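Local structure of xyloglucan-specific endo-beta-1,4-glucanase GH12 (Aspergillus niveus, 4NPR) at residues A[46-51]-A[74-79]; A[26-31]-A[55-60]. The protein probably cleaves internal beta-1,4-glucosidic linkages of xyloglucan with retention of configuration, as a family 12 glycoside hydrolase with a beta-jelly-roll fold. All coordinates share one frame; numbering follows the deposited sequence.

Contact 1 (A[46-51]-A[74-79]); sequences WGQAQA and WSWSGG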
loop_
_atom_site.group_PDB
_atom_site.type_symbol
_atom_site.label_atom_id
_atom_site.label_comp_id
_atom_site.label_asym_id
_atom_site.label_seq_id
_atom_site.Cartn_x
_atom_site.Cartn_y
_atom_site.Cartn_z
ATOM N N TRP A 46 -2.491 11.209 7.593
ATOM C CA TRP A 46 -2.802 10.838 8.971
ATOM C C TRP A 46 -1.647 11.115 9.959
ATOM O O TRP A 46 -1.885 11.323 11.138
ATOM C CB TRP A 46 -3.239 9.377 9.017
ATOM C CG TRP A 46 -2.190 8.376 8.713
ATOM C CD1 TRP A 46 -1.963 7.782 7.509
ATOM C CD2 TRP A 46 -1.217 7.819 9.620
ATOM N NE1 TRP A 46 -0.912 6.887 7.609
ATOM C CE2 TRP A 46 -0.439 6.901 8.890
ATOM C CE3 TRP A 46 -0.934 8.011 10.967
ATOM C CZ2 TRP A 46 0.580 6.164 9.462
ATOM C CZ3 TRP A 46 0.079 7.270 11.544
ATOM C CH2 TRP A 46 0.824 6.354 10.787
ATOM N N GLY A 47 -0.409 11.162 9.468
ATOM C CA GLY A 47 0.718 11.212 10.327
ATOM C C GLY A 47 1.419 12.529 10.318
ATOM O O GLY A 47 2.555 12.575 10.801
ATOM N N GLN A 48 0.782 13.576 9.759
ATOM C CA GLN A 48 1.285 14.975 9.776
ATOM C C GLN A 48 1.850 15.406 11.085
ATOM O O GLN A 48 2.827 16.129 11.110
ATOM C CB GLN A 48 0.147 15.985 9.652
ATOM C CG GLN A 48 -0.427 16.232 8.292
ATOM C CD GLN A 48 -1.122 17.569 8.199
ATOM O OE1 GLN A 48 -1.899 17.940 9.074
ATOM N NE2 GLN A 48 -0.844 18.307 7.104
ATOM N N ALA A 49 1.140 15.092 12.171
ATOM C CA ALA A 49 1.456 15.689 13.451
ATOM C C ALA A 49 2.792 15.186 13.978
ATOM O O ALA A 49 3.373 15.812 14.831
ATOM C CB ALA A 49 0.344 15.445 14.458
ATOM N N GLN A 50 3.303 14.081 13.445
ATOM C CA GLN A 50 4.620 13.572 13.867
ATOM C C GLN A 50 5.780 14.206 13.114
ATOM O O GLN A 50 6.924 13.788 13.277
ATOM C CB GLN A 50 4.676 12.038 13.754
ATOM C CG GLN A 50 4.005 11.333 14.919
ATOM C CD GLN A 50 2.485 11.400 14.824
ATOM O OE1 GLN A 50 1.882 11.030 13.805
ATOM N NE2 GLN A 50 1.861 11.886 15.878
ATOM N N ALA A 51 5.483 15.211 12.299
ATOM C CA ALA A 51 6.504 15.909 11.524
ATOM C C ALA A 51 6.705 17.261 12.158
ATOM O O ALA A 51 5.741 17.881 12.659
ATOM C CB ALA A 51 6.084 16.079 10.054
ATOM N N TRP A 74 5.610 15.817 -2.180
ATOM C CA TRP A 74 5.738 16.020 -0.763
ATOM C C TRP A 74 7.120 16.389 -0.307
ATOM O O TRP A 74 8.101 16.095 -0.965
ATOM C CB TRP A 74 5.246 14.768 0.028
ATOM C CG TRP A 74 5.947 13.434 -0.259
ATOM C CD1 TRP A 74 5.529 12.457 -1.127
ATOM C CD2 TRP A 74 7.157 12.934 0.339
ATOM N NE1 TRP A 74 6.402 11.394 -1.120
ATOM C CE2 TRP A 74 7.416 11.661 -0.236
ATOM C CE3 TRP A 74 8.026 13.423 1.302
ATOM C CZ2 TRP A 74 8.498 10.877 0.136
ATOM C CZ3 TRP A 74 9.137 12.636 1.664
ATOM C CH2 TRP A 74 9.358 11.380 1.073
ATOM N N SER A 75 7.169 17.065 0.838
ATOM C CA SER A 75 8.369 17.176 1.620
ATOM C C SER A 75 7.945 17.009 3.061
ATOM O O SER A 75 6.931 17.572 3.466
ATOM C CB SER A 75 8.989 18.557 1.476
ATOM O OG SER A 75 9.309 18.831 0.125
ATOM N N TRP A 76 8.738 16.245 3.820
ATOM C CA TRP A 76 8.520 15.984 5.247
ATOM C C TRP A 76 9.850 15.927 5.974
ATOM O O TRP A 76 10.866 15.449 5.435
ATOM C CB TRP A 76 7.816 14.642 5.456
ATOM C CG TRP A 76 6.435 14.563 4.954
ATOM C CD1 TRP A 76 5.988 13.784 3.969
ATOM C CD2 TRP A 76 5.318 15.293 5.436
ATOM N NE1 TRP A 76 4.648 13.976 3.772
ATOM C CE2 TRP A 76 4.207 14.898 4.679
ATOM C CE3 TRP A 76 5.150 16.241 6.433
ATOM C CZ2 TRP A 76 2.933 15.420 4.880
ATOM C CZ3 TRP A 76 3.866 16.776 6.645
ATOM C CH2 TRP A 76 2.778 16.361 5.865
ATOM N N SER A 77 9.853 16.408 7.203
ATOM C CA SER A 77 11.016 16.170 8.038
ATOM C C SER A 77 10.614 16.049 9.484
ATOM O O SER A 77 9.451 16.341 9.830
ATOM C CB SER A 77 12.091 17.196 7.833
ATOM O OG SER A 77 11.653 18.427 8.312
ATOM N N GLY A 78 11.554 15.528 10.287
ATOM C CA GLY A 78 11.322 15.090 11.688
ATOM C C GLY A 78 10.563 13.784 11.860
ATOM O O GLY A 78 10.245 13.067 10.889
ATOM N N GLY A 79 10.204 13.494 13.104
ATOM C CA GLY A 79 9.588 12.222 13.462
ATOM C C GLY A 79 10.232 11.027 12.802
ATOM O O GLY A 79 9.573 10.291 12.084
#
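The indole of Trp76 meets the loop 46-51 through its six-membered ring, which Ala51 and Gln48 both approach obliquely. In this beta-jelly roll Trp76 lies near the end of strand 67-77, and the loop that packs on it leads into the neighbouring strand 53-64. Ala51 CB sits 3.7 Å from Trp76 CE3, while Gln48 touches another corner of the same ring with its aliphatic part, CG lying 4.0 Å from Trp76 CH2. The Gln48 amide plane and the indole plane are nearly perpendicular, 82° apart, so the two flat groups do not stack. Trp76 has CG anti to its carbonyl carbon (chi1 -66°), which swings the benzo ring toward the loop; at the pyrrole side, NE1 is hydrogen-bonded to Gln56 OE1, which helps fix the rotation of the indole. The Ala51 methyl also reaches the backbone of the strand: CB lies 3.4 Å from Ser77 O, the closest approach of any side chain in this contact.

The loop itself is tightened by a short 3-10 turn around residues 48-50, with backbone bonds from Gln50 N to Gly47 O and from Ala51 N to Gln48 O. Beyond the strand, Gly78 and Gly79 both have positive phi, and the carbonyls of both accept from Lys84 NZ. Backbone meets backbone closely here: Gly79 CA makes a CA-H...O contact with Gln50 O at 3.1 Å.

Contact 2 (A[26-31]-A[55-60]); sequences QFCDQW and SQCTTF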
loop_
_atom_site.group_PDB
_atom_site.type_symbol
_atom_site.label_atom_id
_atom_site.label_comp_id
_atom_site.label_asym_id
_atom_site.label_seq_id
_atom_site.Cartn_x
_atom_site.Cartn_y
_atom_site.Cartn_z
ATOM N N GLN A 26 -6.191 18.335 -8.076
ATOM C CA GLN A 26 -5.051 18.413 -7.183
ATOM C C GLN A 26 -5.585 18.901 -5.820
ATOM O O GLN A 26 -6.367 19.851 -5.760
ATOM C CB GLN A 26 -4.015 19.342 -7.839
ATOM C CG GLN A 26 -3.381 20.432 -6.982
ATOM C CD GLN A 26 -2.010 20.054 -6.441
ATOM O OE1 GLN A 26 -1.859 19.031 -5.772
ATOM N NE2 GLN A 26 -1.005 20.880 -6.721
ATOM N N PHE A 27 -5.214 18.226 -4.733
ATOM C CA PHE A 27 -5.677 18.632 -3.400
ATOM C C PHE A 27 -4.582 18.376 -2.387
ATOM O O PHE A 27 -3.888 17.395 -2.516
ATOM C CB PHE A 27 -6.979 17.910 -3.016
ATOM C CG PHE A 27 -6.976 16.459 -3.365
ATOM C CD1 PHE A 27 -7.333 16.043 -4.631
ATOM C CD2 PHE A 27 -6.546 15.518 -2.461
ATOM C CE1 PHE A 27 -7.287 14.711 -4.980
ATOM C CE2 PHE A 27 -6.508 14.174 -2.803
ATOM C CZ PHE A 27 -6.883 13.768 -4.056
ATOM N N CYS A 28 -4.471 19.274 -1.400
ATOM C CA CYS A 28 -3.381 19.344 -0.383
ATOM C C CYS A 28 -3.790 19.170 1.074
ATOM O O CYS A 28 -2.933 19.011 1.942
ATOM C CB CYS A 28 -2.703 20.713 -0.456
ATOM S SG CYS A 28 -2.059 21.007 -2.111
ATOM N N ASP A 29 -5.087 19.223 1.342
ATOM C CA ASP A 29 -5.582 19.123 2.699
ATOM C C ASP A 29 -5.470 17.690 3.227
ATOM O O ASP A 29 -5.486 16.695 2.470
ATOM C CB ASP A 29 -7.028 19.636 2.814
ATOM C CG ASP A 29 -7.986 18.914 1.863
ATOM O OD1 ASP A 29 -7.538 18.560 0.729
ATOM O OD2 ASP A 29 -9.172 18.727 2.249
ATOM N N GLN A 30 -5.346 17.625 4.551
ATOM C CA GLN A 30 -5.074 16.389 5.241
ATOM C C GLN A 30 -5.959 15.220 4.773
ATOM O O GLN A 30 -5.469 14.119 4.533
ATOM C CB GLN A 30 -5.230 16.615 6.720
ATOM C CG GLN A 30 -4.567 15.534 7.553
ATOM C CD GLN A 30 -4.573 15.852 9.036
ATOM O OE1 GLN A 30 -5.291 16.743 9.483
ATOM N NE2 GLN A 30 -3.752 15.141 9.793
ATOM N N TRP A 31 -7.250 15.467 4.624
ATOM C CA TRP A 31 -8.193 14.412 4.229
ATOM C C TRP A 31 -8.755 14.586 2.837
ATOM O O TRP A 31 -9.821 14.124 2.563
ATOM C CB TRP A 31 -9.342 14.371 5.233
ATOM C CG TRP A 31 -8.802 14.393 6.655
ATOM C CD1 TRP A 31 -8.997 15.364 7.626
ATOM C CD2 TRP A 31 -7.922 13.413 7.237
ATOM N NE1 TRP A 31 -8.309 15.012 8.770
ATOM C CE2 TRP A 31 -7.655 13.819 8.555
ATOM C CE3 TRP A 31 -7.367 12.222 6.776
ATOM C CZ2 TRP A 31 -6.830 13.086 9.399
ATOM C CZ3 TRP A 31 -6.540 11.481 7.644
ATOM C CH2 TRP A 31 -6.303 11.912 8.929
ATOM N N SER A 55 4.699 19.245 3.827
ATOM C CA SER A 55 3.327 19.149 3.367
ATOM C C SER A 55 3.284 18.175 2.207
ATOM O O SER A 55 4.314 17.609 1.841
ATOM C CB SER A 55 2.749 20.523 2.998
ATOM O OG SER A 55 3.461 21.190 1.948
ATOM N N GLN A 56 2.102 17.954 1.651
ATOM C CA GLN A 56 1.945 16.986 0.590
ATOM C C GLN A 56 0.643 17.200 -0.134
ATOM O O GLN A 56 -0.368 17.343 0.520
ATOM C CB GLN A 56 1.947 15.572 1.179
ATOM C CG GLN A 56 1.519 14.444 0.243
ATOM C CD GLN A 56 1.865 13.109 0.838
ATOM O OE1 GLN A 56 2.386 13.040 1.967
ATOM N NE2 GLN A 56 1.591 12.022 0.090
ATOM N N CYS A 57 0.716 17.167 -1.476
ATOM C CA CYS A 57 -0.423 17.291 -2.401
ATOM C C CYS A 57 -0.487 16.115 -3.352
ATOM O O CYS A 57 0.522 15.646 -3.885
ATOM C CB CYS A 57 -0.316 18.562 -3.251
ATOM S SG CYS A 57 -0.151 20.067 -2.258
ATOM N N THR A 58 -1.701 15.653 -3.584
ATOM C CA THR A 58 -1.952 14.484 -4.404
ATOM C C THR A 58 -2.720 14.919 -5.644
ATOM O O THR A 58 -3.580 15.795 -5.580
ATOM C CB THR A 58 -2.714 13.448 -3.556
ATOM O OG1 THR A 58 -1.805 12.874 -2.633
ATOM C CG2 THR A 58 -3.291 12.327 -4.374
ATOM N N THR A 59 -2.424 14.320 -6.793
ATOM C CA THR A 59 -3.115 14.722 -8.044
ATOM C C THR A 59 -3.641 13.547 -8.823
ATOM O O THR A 59 -2.924 12.657 -9.185
ATOM C CB THR A 59 -2.174 15.529 -8.973
ATOM O OG1 THR A 59 -1.700 16.702 -8.288
ATOM C CG2 THR A 59 -2.883 15.938 -10.316
ATOM N N PHE A 60 -4.921 13.571 -9.114
ATOM C CA PHE A 60 -5.496 12.626 -10.029
ATOM C C PHE A 60 -5.301 13.184 -11.417
ATOM O O PHE A 60 -5.544 14.354 -11.631
ATOM C CB PHE A 60 -6.970 12.472 -9.745
ATOM C CG PHE A 60 -7.735 11.868 -10.869
ATOM C CD1 PHE A 60 -7.641 10.520 -11.131
ATOM C CD2 PHE A 60 -8.571 12.652 -11.658
ATOM C CE1 PHE A 60 -8.370 9.941 -12.153
ATOM C CE2 PHE A 60 -9.308 12.089 -12.689
ATOM C CZ PHE A 60 -9.211 10.730 -12.938
#
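Strand 25-27 pairs antiparallel with strand 53-64 through Phe27 and Thr58, a hydrogen-bonded pair whose two bonds, Phe27 N to Thr58 O and Thr58 N to Phe27 O, are both 3.0 Å long and nearly straight. Gln26 and Thr59 form the adjoining non-hydrogen-bonded pair. This is the margin of the six-stranded antiparallel sheet of the jelly roll, where the short N-terminal strand is outermost.

Phe27 and Thr58 lie side by side on one face of the sheet and point the same way. With chi1 at 43°, Phe27 CG is wedged between the backbone N and the carbonyl carbon, and the ring folds back over its partner: Thr58 O stands 3.8 Å above the ring plane, over its centre, and Thr58 CG2 is 3.9 Å from Phe27 CZ. The Thr58 hydroxyl is engaged by Asn43 and Thr72. On the other face, the Gln26 chain crosses Thr59 obliquely, and its bend at chi2 brings Gln26 OE1 to 3.0 Å from Cys57 CB.

Just past the end of the short strand, Cys28 and Cys57 are joined by a disulfide, SG to SG 2.1 Å with a chi3 of 105°. Asn43 ND2 bridges the carbonyls of Asp29 and Gln56 nearby. Only two backbone bonds join the two segments, and the covalent S-S link ties the chain to the sheet where that pairing stops, which probably limits fraying of the edge strand.

How the contacts relate
The centres of contacts 1 and 2 lie about 14 Å apart, on the same side of the molecule's centre, and their segments alternate along the chain: 26-31, 46-51, 55-60, 74-79. Both reach the six-stranded antiparallel sheet, in which strands 25-27, 53-64 and 67-77 are successive neighbours. Contact 2 joins the first two of these; contact 1 packs the loop leading into the second against the end of the third. They touch directly, with a probable hydrogen bond between Ser55 N and Ser75 O at 2.8 Å, and Gln48 packs on Gln30. The pair thus knits the N-terminal segment, a connecting loop and two sheet strands into one margin of the jelly roll.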